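Local structure of putative mannose-1-phosphate guanylyl transferase (Thermus thermophilus, 2CU2) at residues 198-201 / 202-206; 175-178 / 179-183; 92-95 / 96-99; 34-37 / 38-41; 169-172 / 173-176. The protein probably transfers a guanylyl group from GTP to mannose 1-phosphate, forming GDP-mannose, as a member of the nucleotidyl transferase family. All coordinates share one frame; numbering follows the deposited sequence.

Interaction 1: 198-201 / 202-206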
loop_
_atom_site.group_PDB
_atom_site.type_symbol
_atom_site.label_atom_id
_atom_site.label_comp_id
_atom_site.label_asym_id
_atom_site.label_seq_id
_atom_site.Cartn_x
_atom_site.Cartn_y
_atom_site.Cartn_z
ATOM N N ALA A 198 2.939 43.309 22.858
ATOM C CA ALA A 198 4.105 44.163 22.684
ATOM C C ALA A 198 4.884 44.281 23.991
ATOM O O ALA A 198 6.102 44.177 24.044
ATOM C CB ALA A 198 3.634 45.548 22.234
ATOM N N GLU A 199 4.125 44.543 25.074
ATOM C CA GLU A 199 4.760 44.675 26.381
ATOM C C GLU A 199 5.399 43.358 26.828
ATOM O O GLU A 199 6.422 43.329 27.493
ATOM C CB GLU A 199 3.701 45.134 27.388
ATOM C CG GLU A 199 4.266 45.392 28.793
ATOM C CD GLU A 199 5.496 46.274 28.716
ATOM O OE1 GLU A 199 5.541 47.153 27.874
ATOM O OE2 GLU A 199 6.374 46.120 29.563
ATOM N N LEU A 200 4.737 42.238 26.478
ATOM C CA LEU A 200 5.323 40.948 26.826
ATOM C C LEU A 200 6.649 40.714 26.097
ATOM O O LEU A 200 7.588 40.140 26.630
ATOM C CB LEU A 200 4.326 39.840 26.474
ATOM C CG LEU A 200 3.217 39.687 27.520
ATOM C CD1 LEU A 200 2.189 38.625 27.141
ATOM C CD2 LEU A 200 3.718 39.291 28.908
ATOM N N PHE A 201 6.686 41.133 24.811
ATOM C CA PHE A 201 7.945 41.025 24.073
ATOM C C PHE A 201 9.047 41.802 24.806
ATOM O O PHE A 201 10.168 41.344 24.994
ATOM C CB PHE A 201 7.762 41.626 22.666
ATOM C CG PHE A 201 7.112 40.677 21.683
ATOM C CD1 PHE A 201 6.961 39.325 21.982
ATOM C CD2 PHE A 201 6.688 41.165 20.455
ATOM C CE1 PHE A 201 6.376 38.474 21.047
ATOM C CE2 PHE A 201 6.102 40.309 19.527
ATOM C CZ PHE A 201 5.939 38.960 19.819
ATOM N N ARG A 202 8.690 43.045 25.196
ATOM C CA ARG A 202 9.650 43.915 25.875
ATOM C C ARG A 202 10.236 43.264 27.136
ATOM O O ARG A 202 11.414 43.392 27.445
ATOM C CB ARG A 202 8.935 45.215 26.244
ATOM C CG ARG A 202 9.737 46.061 27.234
ATOM C CD ARG A 202 9.748 47.543 26.847
ATOM N NE ARG A 202 9.672 48.388 28.042
ATOM C CZ ARG A 202 8.494 48.987 28.301
ATOM N NH1 ARG A 202 7.462 48.797 27.496
ATOM N NH2 ARG A 202 8.370 49.765 29.380
ATOM N N ARG A 203 9.355 42.571 27.895
ATOM C CA ARG A 203 9.792 42.011 29.181
ATOM C C ARG A 203 10.560 40.681 29.049
ATOM O O ARG A 203 11.555 40.451 29.716
ATOM C CB ARG A 203 8.569 41.774 30.071
ATOM C CG ARG A 203 7.833 43.049 30.478
ATOM C CD ARG A 203 6.558 42.730 31.273
ATOM N NE ARG A 203 5.859 43.961 31.639
ATOM C CZ ARG A 203 4.597 43.866 32.110
ATOM N NH1 ARG A 203 4.011 42.686 32.245
ATOM N NH2 ARG A 203 3.947 44.978 32.446
ATOM N N HIS A 204 10.036 39.749 28.209
ATOM C CA HIS A 204 10.658 38.409 28.164
ATOM C C HIS A 204 11.292 38.031 26.815
ATOM O O HIS A 204 11.892 36.974 26.674
ATOM C CB HIS A 204 9.633 37.327 28.547
ATOM C CG HIS A 204 8.719 37.799 29.637
ATOM N ND1 HIS A 204 7.582 38.490 29.401
ATOM C CD2 HIS A 204 8.815 37.558 31.011
ATOM C CE1 HIS A 204 7.013 38.680 30.605
ATOM N NE2 HIS A 204 7.731 38.133 31.588
ATOM N N LEU A 205 11.118 38.889 25.787
ATOM C CA LEU A 205 11.635 38.521 24.459
ATOM C C LEU A 205 12.163 39.736 23.673
ATOM O O LEU A 205 11.612 40.165 22.660
ATOM C CB LEU A 205 10.498 37.846 23.690
ATOM C CG LEU A 205 10.967 36.920 22.558
ATOM C CD1 LEU A 205 11.963 35.849 22.994
ATOM C CD2 LEU A 205 9.809 36.155 21.927
ATOM N N PRO A 206 13.248 40.311 24.235
ATOM C CA PRO A 206 13.868 41.533 23.704
ATOM C C PRO A 206 14.077 41.538 22.188
ATOM O O PRO A 206 13.905 42.548 21.511
ATOM C CB PRO A 206 15.185 41.681 24.450
ATOM C CG PRO A 206 14.966 41.063 25.821
ATOM C CD PRO A 206 13.956 39.894 25.434
#
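One carboxylate serves two arginines where E199 meets R202 and R203 near the C-terminal end of helix 194-204, a salt-bridge network in which each oxygen is paired with a different arginine. E199 OE1 lies 2.6 Å from R202 NH1, with the carboxylate and guanidinium planes almost perpendicular at 87°, while E199 OE2 stands over one face of the same guanidinium. Toward R203 the geometry is poorer: the NE of R203 gives OE2 of E199 a weak bond of 3.0 Å, and E199 CG rests over a face of that guanidinium. The E199 chain starts with CG anti to the backbone N (chi1 -177°) and then bends at chi2, which turns the carboxylate back between the two arginines. An alanine at this position would be likely to leave both guanidinium groups without their shared anion and free to swing.

H204 instead turns its ring to the backbone: ND1 donates to L200 O at 3.2 Å, in the carbonyl plane and on a lone pair, while the backbone N of H204 grips the same oxygen at 2.9 Å; L200 CD2 packs 3.8 Å from H204 CE1. F201 and L205 lie side by side, pointing the same way, with F201 CD1 4.2 Å from L205 CB. L200, F201 and L205 touch V237 of helix 233-238; A198 rests on L212 of helix 206-216, where F201 and the R202 side chain both meet H209.

Interaction 2: 175-178 / 179-183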
loop_
_atom_site.group_PDB
_atom_site.type_symbol
_atom_site.label_atom_id
_atom_site.label_comp_id
_atom_site.label_asym_id
_atom_site.label_seq_id
_atom_site.Cartn_x
_atom_site.Cartn_y
_atom_site.Cartn_z
ATOM N N ALA A 175 2.864 12.906 32.429
ATOM C CA ALA A 175 1.587 13.331 31.866
ATOM C C ALA A 175 0.410 12.847 32.722
ATOM O O ALA A 175 -0.570 13.548 32.939
ATOM C CB ALA A 175 1.466 12.773 30.446
ATOM N N LEU A 176 0.519 11.577 33.178
ATOM C CA LEU A 176 -0.509 11.032 34.064
ATOM C C LEU A 176 -0.678 11.896 35.317
ATOM O O LEU A 176 -1.775 12.136 35.801
ATOM C CB LEU A 176 -0.082 9.625 34.510
ATOM C CG LEU A 176 -0.325 8.514 33.480
ATOM C CD1 LEU A 176 0.273 7.186 33.933
ATOM C CD2 LEU A 176 -1.793 8.204 33.205
ATOM N N GLU A 177 0.478 12.310 35.883
ATOM C CA GLU A 177 0.433 13.140 37.092
ATOM C C GLU A 177 -0.210 14.505 36.811
ATOM O O GLU A 177 -0.938 15.060 37.627
ATOM C CB GLU A 177 1.859 13.353 37.625
ATOM C CG GLU A 177 2.300 12.315 38.663
ATOM C CD GLU A 177 1.469 12.441 39.924
ATOM O OE1 GLU A 177 1.014 11.424 40.423
ATOM O OE2 GLU A 177 1.341 13.547 40.440
ATOM N N TYR A 178 0.134 15.075 35.627
ATOM C CA TYR A 178 -0.465 16.353 35.235
ATOM C C TYR A 178 -1.995 16.244 35.260
ATOM O O TYR A 178 -2.720 17.117 35.719
ATOM C CB TYR A 178 -0.043 16.685 33.794
ATOM C CG TYR A 178 1.354 17.213 33.653
ATOM C CD1 TYR A 178 2.161 17.468 34.763
ATOM C CD2 TYR A 178 1.855 17.465 32.374
ATOM C CE1 TYR A 178 3.455 17.960 34.580
ATOM C CE2 TYR A 178 3.136 17.965 32.190
ATOM C CZ TYR A 178 3.936 18.217 33.288
ATOM O OH TYR A 178 5.217 18.714 33.116
ATOM N N ILE A 179 -2.479 15.123 34.688
ATOM C CA ILE A 179 -3.921 14.912 34.612
ATOM C C ILE A 179 -4.559 14.785 36.001
ATOM O O ILE A 179 -5.590 15.373 36.296
ATOM C CB ILE A 179 -4.188 13.674 33.744
ATOM C CG1 ILE A 179 -3.695 13.940 32.320
ATOM C CG2 ILE A 179 -5.701 13.397 33.672
ATOM C CD1 ILE A 179 -3.967 12.792 31.355
ATOM N N ARG A 180 -3.919 13.969 36.863
ATOM C CA ARG A 180 -4.450 13.821 38.218
ATOM C C ARG A 180 -4.590 15.181 38.919
ATOM O O ARG A 180 -5.519 15.433 39.672
ATOM C CB ARG A 180 -3.508 12.922 39.033
ATOM C CG ARG A 180 -3.438 11.482 38.519
ATOM C CD ARG A 180 -2.418 10.637 39.297
ATOM N NE ARG A 180 -2.308 9.292 38.724
ATOM C CZ ARG A 180 -1.078 8.837 38.396
ATOM N NH1 ARG A 180 -0.003 9.576 38.620
ATOM N NH2 ARG A 180 -0.959 7.633 37.834
ATOM N N LYS A 181 -3.591 16.059 38.679
ATOM C CA LYS A 181 -3.576 17.357 39.358
ATOM C C LYS A 181 -4.497 18.397 38.701
ATOM O O LYS A 181 -4.549 19.549 39.110
ATOM C CB LYS A 181 -2.149 17.901 39.330
ATOM C CG LYS A 181 -1.242 17.256 40.373
ATOM C CD LYS A 181 0.228 17.587 40.136
ATOM C CE LYS A 181 1.134 17.041 41.242
ATOM N NZ LYS A 181 2.422 16.656 40.662
ATOM N N GLY A 182 -5.175 17.993 37.612
ATOM C CA GLY A 182 -6.135 18.942 37.057
ATOM C C GLY A 182 -5.542 19.783 35.917
ATOM O O GLY A 182 -6.083 20.804 35.514
ATOM N N TYR A 183 -4.374 19.346 35.410
ATOM C CA TYR A 183 -3.761 20.041 34.284
ATOM C C TYR A 183 -4.564 19.844 32.995
ATOM O O TYR A 183 -5.185 18.814 32.771
ATOM C CB TYR A 183 -2.343 19.498 34.102
ATOM C CG TYR A 183 -1.463 20.014 35.184
ATOM C CD1 TYR A 183 -1.983 20.236 36.456
ATOM C CD2 TYR A 183 -0.115 20.274 34.935
ATOM C CE1 TYR A 183 -1.163 20.704 37.472
ATOM C CE2 TYR A 183 0.702 20.750 35.948
ATOM C CZ TYR A 183 0.183 20.969 37.210
ATOM O OH TYR A 183 0.994 21.432 38.229
#
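A Schellman motif closes helix 172-180, and the side chains of E177, R180 and K181 form a salt-bridge network over its last turn. G182 takes a positive phi of 95°, and its backbone angles would jam a CB against the preceding carbonyl oxygen. The chain then turns so that Y183 N donates to Y178 O at 2.8 Å, spanning five residues.

E177 divides its carboxylate between two cations. OE1 of E177 receives NH1 of R180 at 2.8 Å on its anti side, 33° out of the carboxylate plane, whereas OE2 of E177 has a weak bond of 3.3 Å to K181 NZ. A leucine in place of E177 would probably leave the R180 guanidinium and the K181 ammonium without the carboxylate between them. R180 runs extended from CG to NE, which brings one face of its guanidinium against L176 CB, off-centre toward the rim.

Along the turn Y178 and Y183 bring their rings near parallel, 19° between planes, but displaced, with ring centroids 5.1 Å apart, leaving little of one ring over the other. Y150 of strand 150-157 meets the Y178 ring and also touches Y183, joining the helix end to the sheet. Within the tyrosine pair, Y183 CD2 lies 3.6 Å from Y178 CD1.

Interaction 3: 92-95 / 96-99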
loop_
_atom_site.group_PDB
_atom_site.type_symbol
_atom_site.label_atom_id
_atom_site.label_comp_id
_atom_site.label_asym_id
_atom_site.label_seq_id
_atom_site.Cartn_x
_atom_site.Cartn_y
_atom_site.Cartn_z
ATOM N N VAL A 92 1.163 40.872 15.235
ATOM C CA VAL A 92 1.022 42.031 16.109
ATOM C C VAL A 92 1.300 43.333 15.356
ATOM O O VAL A 92 0.639 44.347 15.536
ATOM C CB VAL A 92 2.002 41.876 17.273
ATOM C CG1 VAL A 92 2.022 43.151 18.112
ATOM C CG2 VAL A 92 1.584 40.710 18.150
ATOM N N ALA A 93 2.352 43.289 14.517
ATOM C CA ALA A 93 2.692 44.468 13.731
ATOM C C ALA A 93 1.492 44.964 12.924
ATOM O O ALA A 93 1.201 46.149 12.843
ATOM C CB ALA A 93 3.836 44.100 12.785
ATOM N N GLU A 94 0.807 44.003 12.280
ATOM C CA GLU A 94 -0.339 44.369 11.458
ATOM C C GLU A 94 -1.501 44.891 12.305
ATOM O O GLU A 94 -2.122 45.903 12.010
ATOM C CB GLU A 94 -0.775 43.133 10.671
ATOM C CG GLU A 94 0.180 42.806 9.525
ATOM C CD GLU A 94 0.201 43.962 8.555
ATOM O OE1 GLU A 94 -0.856 44.356 8.087
ATOM O OE2 GLU A 94 1.288 44.467 8.272
ATOM N N ALA A 95 -1.814 44.133 13.375
ATOM C CA ALA A 95 -2.909 44.537 14.251
ATOM C C ALA A 95 -2.728 45.967 14.762
ATOM O O ALA A 95 -3.656 46.766 14.823
ATOM C CB ALA A 95 -2.954 43.567 15.434
ATOM N N LEU A 96 -1.485 46.270 15.174
ATOM C CA LEU A 96 -1.210 47.585 15.738
ATOM C C LEU A 96 -1.560 48.716 14.769
ATOM O O LEU A 96 -2.334 49.616 15.070
ATOM C CB LEU A 96 0.274 47.649 16.103
ATOM C CG LEU A 96 0.573 46.977 17.446
ATOM C CD1 LEU A 96 2.071 46.910 17.746
ATOM C CD2 LEU A 96 -0.070 47.702 18.628
ATOM N N LYS A 97 -0.931 48.677 13.578
ATOM C CA LYS A 97 -1.159 49.756 12.623
ATOM C C LYS A 97 -2.521 49.643 11.934
ATOM O O LYS A 97 -2.951 50.517 11.193
ATOM C CB LYS A 97 -0.027 49.760 11.594
ATOM C CG LYS A 97 0.033 48.471 10.774
ATOM C CD LYS A 97 1.442 48.192 10.249
ATOM C CE LYS A 97 1.460 47.875 8.750
ATOM N NZ LYS A 97 2.575 46.977 8.451
ATOM N N GLU A 98 -3.189 48.498 12.169
ATOM C CA GLU A 98 -4.567 48.374 11.711
ATOM C C GLU A 98 -5.532 48.938 12.760
ATOM O O GLU A 98 -6.718 49.130 12.527
ATOM C CB GLU A 98 -4.868 46.894 11.464
ATOM C CG GLU A 98 -4.479 46.442 10.055
ATOM C CD GLU A 98 -5.025 47.422 9.040
ATOM O OE1 GLU A 98 -6.118 47.932 9.245
ATOM O OE2 GLU A 98 -4.351 47.659 8.039
ATOM N N GLY A 99 -4.977 49.165 13.967
ATOM C CA GLY A 99 -5.771 49.767 15.032
ATOM C C GLY A 99 -6.655 48.736 15.735
ATOM O O GLY A 99 -7.697 49.043 16.297
#
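E94 and K97 make a salt bridge one turn apart at the C-terminal end of helix 83-98, which finishes in a Schellman motif at G99. NZ of K97 reaches OE2 of E94 at 2.8 Å, on the syn side of the carboxylate but 35° out of its plane. The lysine gets there by an unusual path: CG sits between its backbone N and carbonyl carbon (chi1 62°), the crowded position in a helix, and the chain then bends at chi3. On the way K97 CD passes 3.3 Å from A93 O, the two charged side chains crossing at a slant. E98 carries a like charge near E94; its own carboxylate has a long, weak ion pair with R74.

The backbone bonds change character toward the helix end. E98 N binds E94 O at 2.8 Å, whereas K97 N gives only a weak bond to A93 O. G99 N returns to L96 O at 2.9 Å and more weakly to A95 O, its positive phi of 81° ending the helical path.

Packing takes over on the face turned to the protein. There L96 touches L212 and L216 as well as P194, and V92 meets L212 and M197; the helix end thus packs on helices 206-216 and 194-204. Between the pair itself, V92 and L96 lie side by side and point the same way, with V92 CG1 3.8 Å from L96 CD1.

Interaction 4: 34-37 / 38-41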
loop_
_atom_site.group_PDB
_atom_site.type_symbol
_atom_site.label_atom_id
_atom_site.label_comp_id
_atom_site.label_asym_id
_atom_site.label_seq_id
_atom_site.Cartn_x
_atom_site.Cartn_y
_atom_site.Cartn_z
ATOM N N GLY A 34 -12.714 15.177 3.576
ATOM C CA GLY A 34 -12.075 15.520 2.301
ATOM C C GLY A 34 -11.531 16.950 2.295
ATOM O O GLY A 34 -11.036 17.461 1.295
ATOM N N LYS A 35 -11.667 17.608 3.461
ATOM C CA LYS A 35 -11.278 19.001 3.645
ATOM C C LYS A 35 -9.815 19.122 4.078
ATOM O O LYS A 35 -9.290 18.306 4.824
ATOM C CB LYS A 35 -12.189 19.615 4.707
ATOM C CG LYS A 35 -13.566 19.980 4.151
ATOM C CD LYS A 35 -14.285 21.019 5.015
ATOM C CE LYS A 35 -15.799 20.788 5.073
ATOM N NZ LYS A 35 -16.316 21.236 6.365
ATOM N N THR A 36 -9.106 20.183 3.633
ATOM C CA THR A 36 -7.845 20.477 4.315
ATOM C C THR A 36 -8.094 21.087 5.693
ATOM O O THR A 36 -9.129 21.681 5.972
ATOM C CB THR A 36 -6.991 21.443 3.484
ATOM O OG1 THR A 36 -7.592 22.745 3.480
ATOM C CG2 THR A 36 -6.841 20.945 2.044
ATOM N N LEU A 37 -7.174 20.935 6.634
ATOM C CA LEU A 37 -7.398 21.479 7.959
ATOM C C LEU A 37 -7.500 23.006 7.932
ATOM O O LEU A 37 -8.237 23.595 8.725
ATOM C CB LEU A 37 -6.291 21.011 8.904
ATOM C CG LEU A 37 -6.321 19.492 9.132
ATOM C CD1 LEU A 37 -5.029 19.025 9.787
ATOM C CD2 LEU A 37 -7.527 19.133 9.995
ATOM N N LEU A 38 -6.777 23.646 7.019
ATOM C CA LEU A 38 -6.830 25.102 6.917
ATOM C C LEU A 38 -8.226 25.486 6.447
ATOM O O LEU A 38 -8.817 26.449 6.932
ATOM C CB LEU A 38 -5.786 25.628 5.920
ATOM C CG LEU A 38 -5.893 27.133 5.615
ATOM C CD1 LEU A 38 -5.774 27.933 6.904
ATOM C CD2 LEU A 38 -4.809 27.552 4.623
ATOM N N GLU A 39 -8.755 24.703 5.515
ATOM C CA GLU A 39 -10.089 24.938 4.978
ATOM C C GLU A 39 -11.140 24.929 6.093
ATOM O O GLU A 39 -11.953 25.848 6.200
ATOM C CB GLU A 39 -10.419 23.857 3.949
ATOM C CG GLU A 39 -11.600 24.163 3.052
ATOM C CD GLU A 39 -11.868 23.039 2.053
ATOM O OE1 GLU A 39 -10.902 22.335 1.648
ATOM O OE2 GLU A 39 -13.047 22.871 1.672
ATOM N N ALA A 40 -11.114 23.888 6.923
ATOM C CA ALA A 40 -12.067 23.760 8.021
ATOM C C ALA A 40 -11.873 24.880 9.043
ATOM O O ALA A 40 -12.833 25.353 9.646
ATOM C CB ALA A 40 -11.907 22.386 8.702
ATOM N N THR A 41 -10.623 25.299 9.227
ATOM C CA THR A 41 -10.289 26.358 10.173
ATOM C C THR A 41 -10.882 27.700 9.750
ATOM O O THR A 41 -11.495 28.403 10.553
ATOM C CB THR A 41 -8.757 26.538 10.293
ATOM O OG1 THR A 41 -8.170 25.332 10.789
ATOM C CG2 THR A 41 -8.428 27.696 11.234
#
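T36 and E39 form a capping box at the start of helix 37-45, and its two bonds are unequal. The hydroxyl of T36, the N-cap residue, accepts from E39 N at 3.1 Å. In return T36 N donates to E39 OE1, a weak bond at 3.4 Å though fairly straight (157°). T36 OG1 lies between its own backbone N and carbonyl carbon (chi1 70°), which turns it inward over the first helical turn; the same oxygen is hydrogen-bonded to Y69 OH, so the cap is itself held by a second residue. E39 extends back beyond CG and crosses the threonine at about a right angle.

The compact side of this turn faces the protein. L37 is buried and touches L31, while L38 packs on F28, Y69 and A108, bringing the helix start against neighbouring loops. T41 is buried too.

The contact is looser at K35, which is partly exposed. K35 crosses E39 at about a right angle, but the nearest approach is through carbon: K35 CG stands 3.8 Å from E39 OE2. Its ammonium is not in contact with that carboxylate, the separation from K35 NZ to E39 OE2 being 5.9 Å, and it makes long, weak ion pairs with E33 and E43 instead. Any attraction to E39 is therefore probably diffuse.

From one turn further along, T41 gives L37 O two donors, on opposite faces of its carbonyl plane: T41 N at 3.0 Å and T41 OG1 at 2.7 Å.

Interaction 5: 169-172 / 173-176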
loop_
_atom_site.group_PDB
_atom_site.type_symbol
_atom_site.label_atom_id
_atom_site.label_comp_id
_atom_site.label_asym_id
_atom_site.label_seq_id
_atom_site.Cartn_x
_atom_site.Cartn_y
_atom_site.Cartn_z
ATOM N N LYS A 169 5.986 19.446 26.898
ATOM C CA LYS A 169 5.646 18.032 26.813
ATOM C C LYS A 169 6.422 17.199 27.836
ATOM O O LYS A 169 7.643 17.243 27.923
ATOM C CB LYS A 169 5.958 17.564 25.394
ATOM C CG LYS A 169 6.679 18.643 24.582
ATOM C CD LYS A 169 6.749 18.296 23.095
ATOM C CE LYS A 169 8.176 17.987 22.634
ATOM N NZ LYS A 169 8.188 16.738 21.874
ATOM N N PRO A 170 5.660 16.455 28.659
ATOM C CA PRO A 170 6.220 15.642 29.721
ATOM C C PRO A 170 6.461 14.201 29.270
ATOM O O PRO A 170 6.254 13.826 28.122
ATOM C CB PRO A 170 5.180 15.641 30.834
ATOM C CG PRO A 170 3.862 15.565 30.059
ATOM C CD PRO A 170 4.211 16.353 28.704
ATOM N N SER A 171 6.960 13.394 30.220
ATOM C CA SER A 171 7.095 11.969 29.955
ATOM C C SER A 171 5.758 11.257 30.153
ATOM O O SER A 171 4.771 11.844 30.570
ATOM C CB SER A 171 8.127 11.403 30.932
ATOM O OG SER A 171 7.534 11.282 32.225
ATOM N N TYR A 172 5.657 9.956 29.793
ATOM C CA TYR A 172 4.351 9.301 29.935
ATOM C C TYR A 172 3.825 9.405 31.380
ATOM O O TYR A 172 2.696 9.796 31.640
ATOM C CB TYR A 172 4.432 7.833 29.474
ATOM C CG TYR A 172 3.075 7.191 29.487
ATOM C CD1 TYR A 172 2.274 7.208 28.342
ATOM C CD2 TYR A 172 2.637 6.487 30.610
ATOM C CE1 TYR A 172 1.053 6.541 28.327
ATOM C CE2 TYR A 172 1.412 5.828 30.601
ATOM C CZ TYR A 172 0.614 5.866 29.471
ATOM O OH TYR A 172 -0.612 5.222 29.456
ATOM N N ALA A 173 4.696 9.010 32.333
ATOM C CA ALA A 173 4.277 9.020 33.736
ATOM C C ALA A 173 3.974 10.436 34.245
ATOM O O ALA A 173 3.098 10.659 35.070
ATOM C CB ALA A 173 5.389 8.392 34.581
ATOM N N GLU A 174 4.771 11.406 33.756
ATOM C CA GLU A 174 4.550 12.787 34.180
ATOM C C GLU A 174 3.217 13.335 33.656
ATOM O O GLU A 174 2.534 14.125 34.298
ATOM C CB GLU A 174 5.732 13.643 33.703
ATOM C CG GLU A 174 6.940 13.494 34.632
ATOM C CD GLU A 174 8.180 14.118 34.026
ATOM O OE1 GLU A 174 9.232 14.029 34.643
ATOM O OE2 GLU A 174 8.090 14.695 32.948
ATOM N N ALA A 175 2.864 12.906 32.429
ATOM C CA ALA A 175 1.587 13.331 31.866
ATOM C C ALA A 175 0.410 12.847 32.722
ATOM O O ALA A 175 -0.570 13.548 32.939
ATOM C CB ALA A 175 1.466 12.773 30.446
ATOM N N LEU A 176 0.519 11.577 33.178
ATOM C CA LEU A 176 -0.509 11.032 34.064
ATOM C C LEU A 176 -0.678 11.896 35.317
ATOM O O LEU A 176 -1.775 12.136 35.801
ATOM C CB LEU A 176 -0.082 9.625 34.510
ATOM C CG LEU A 176 -0.325 8.514 33.480
ATOM C CD1 LEU A 176 0.273 7.186 33.933
ATOM C CD2 LEU A 176 -1.793 8.204 33.205
#
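E174 folds back against S171 at the beginning of helix 172-180, and its side chain can be followed atom by atom. Its CB meets P170 CB at 3.5 Å, and S171 OG is close to it as well. CG, anti to the carbonyl carbon (chi1 -80°), runs alongside S171 OG, and the chain stays extended beyond it. CD passes the same hydroxyl oxygen at 3.4 Å. At the tip, OE1 of E174 comes no nearer than 4.0 Å, to S171 OG, whereas OE2 of E174, also near that hydroxyl, accepts from S171 N at 3.2 Å; this bond is almost straight at the hydrogen (173°), yet the donor approaches from above the carboxylate plane, 42° out of it.

The exchange is completed by the serine: E174 N donates to S171 OG at 3.2 Å, making a capping box with S171 as the N-cap. Beside it the ring of P170 packs on the helix, with P170 CG 3.7 Å from A175 CB, and P170 and A175 both touch Y150 of strand 150-157. On another flank Y172 CE2 lies 3.8 Å from L176 CD1, and both residues touch P144.

Chemically, the box gives two backbone N-H groups side-chain acceptors at the point where a helix has no earlier turn to supply carbonyls. The negative charge of E174 also lies near the N-terminal end of the helix, where the helix dipole would probably stabilise it.

How the interactions relate
Along the chain the order is interaction 4, interaction 3, interaction 5, interaction 2 and interaction 1, all in the nucleotidyl transferase part of the chain. Interactions 5 and 2 are the two ends of helix 172-180: they share A175 and L176, their centres lie about 8 Å apart, and Y178 CE2 touches P170 CG at 3.3 Å. Interactions 3 and 1 end two different helices, 83-98 and 194-204, on the same side of the chain's centre, about 5 Å apart at their nearest atoms and both touching helix 206-216. Interaction 4 starts helix 37-45, its centre about 27 to 33 Å from the centres of the others. Local capping and ion pairing thus recur at helix ends set widely around the domain.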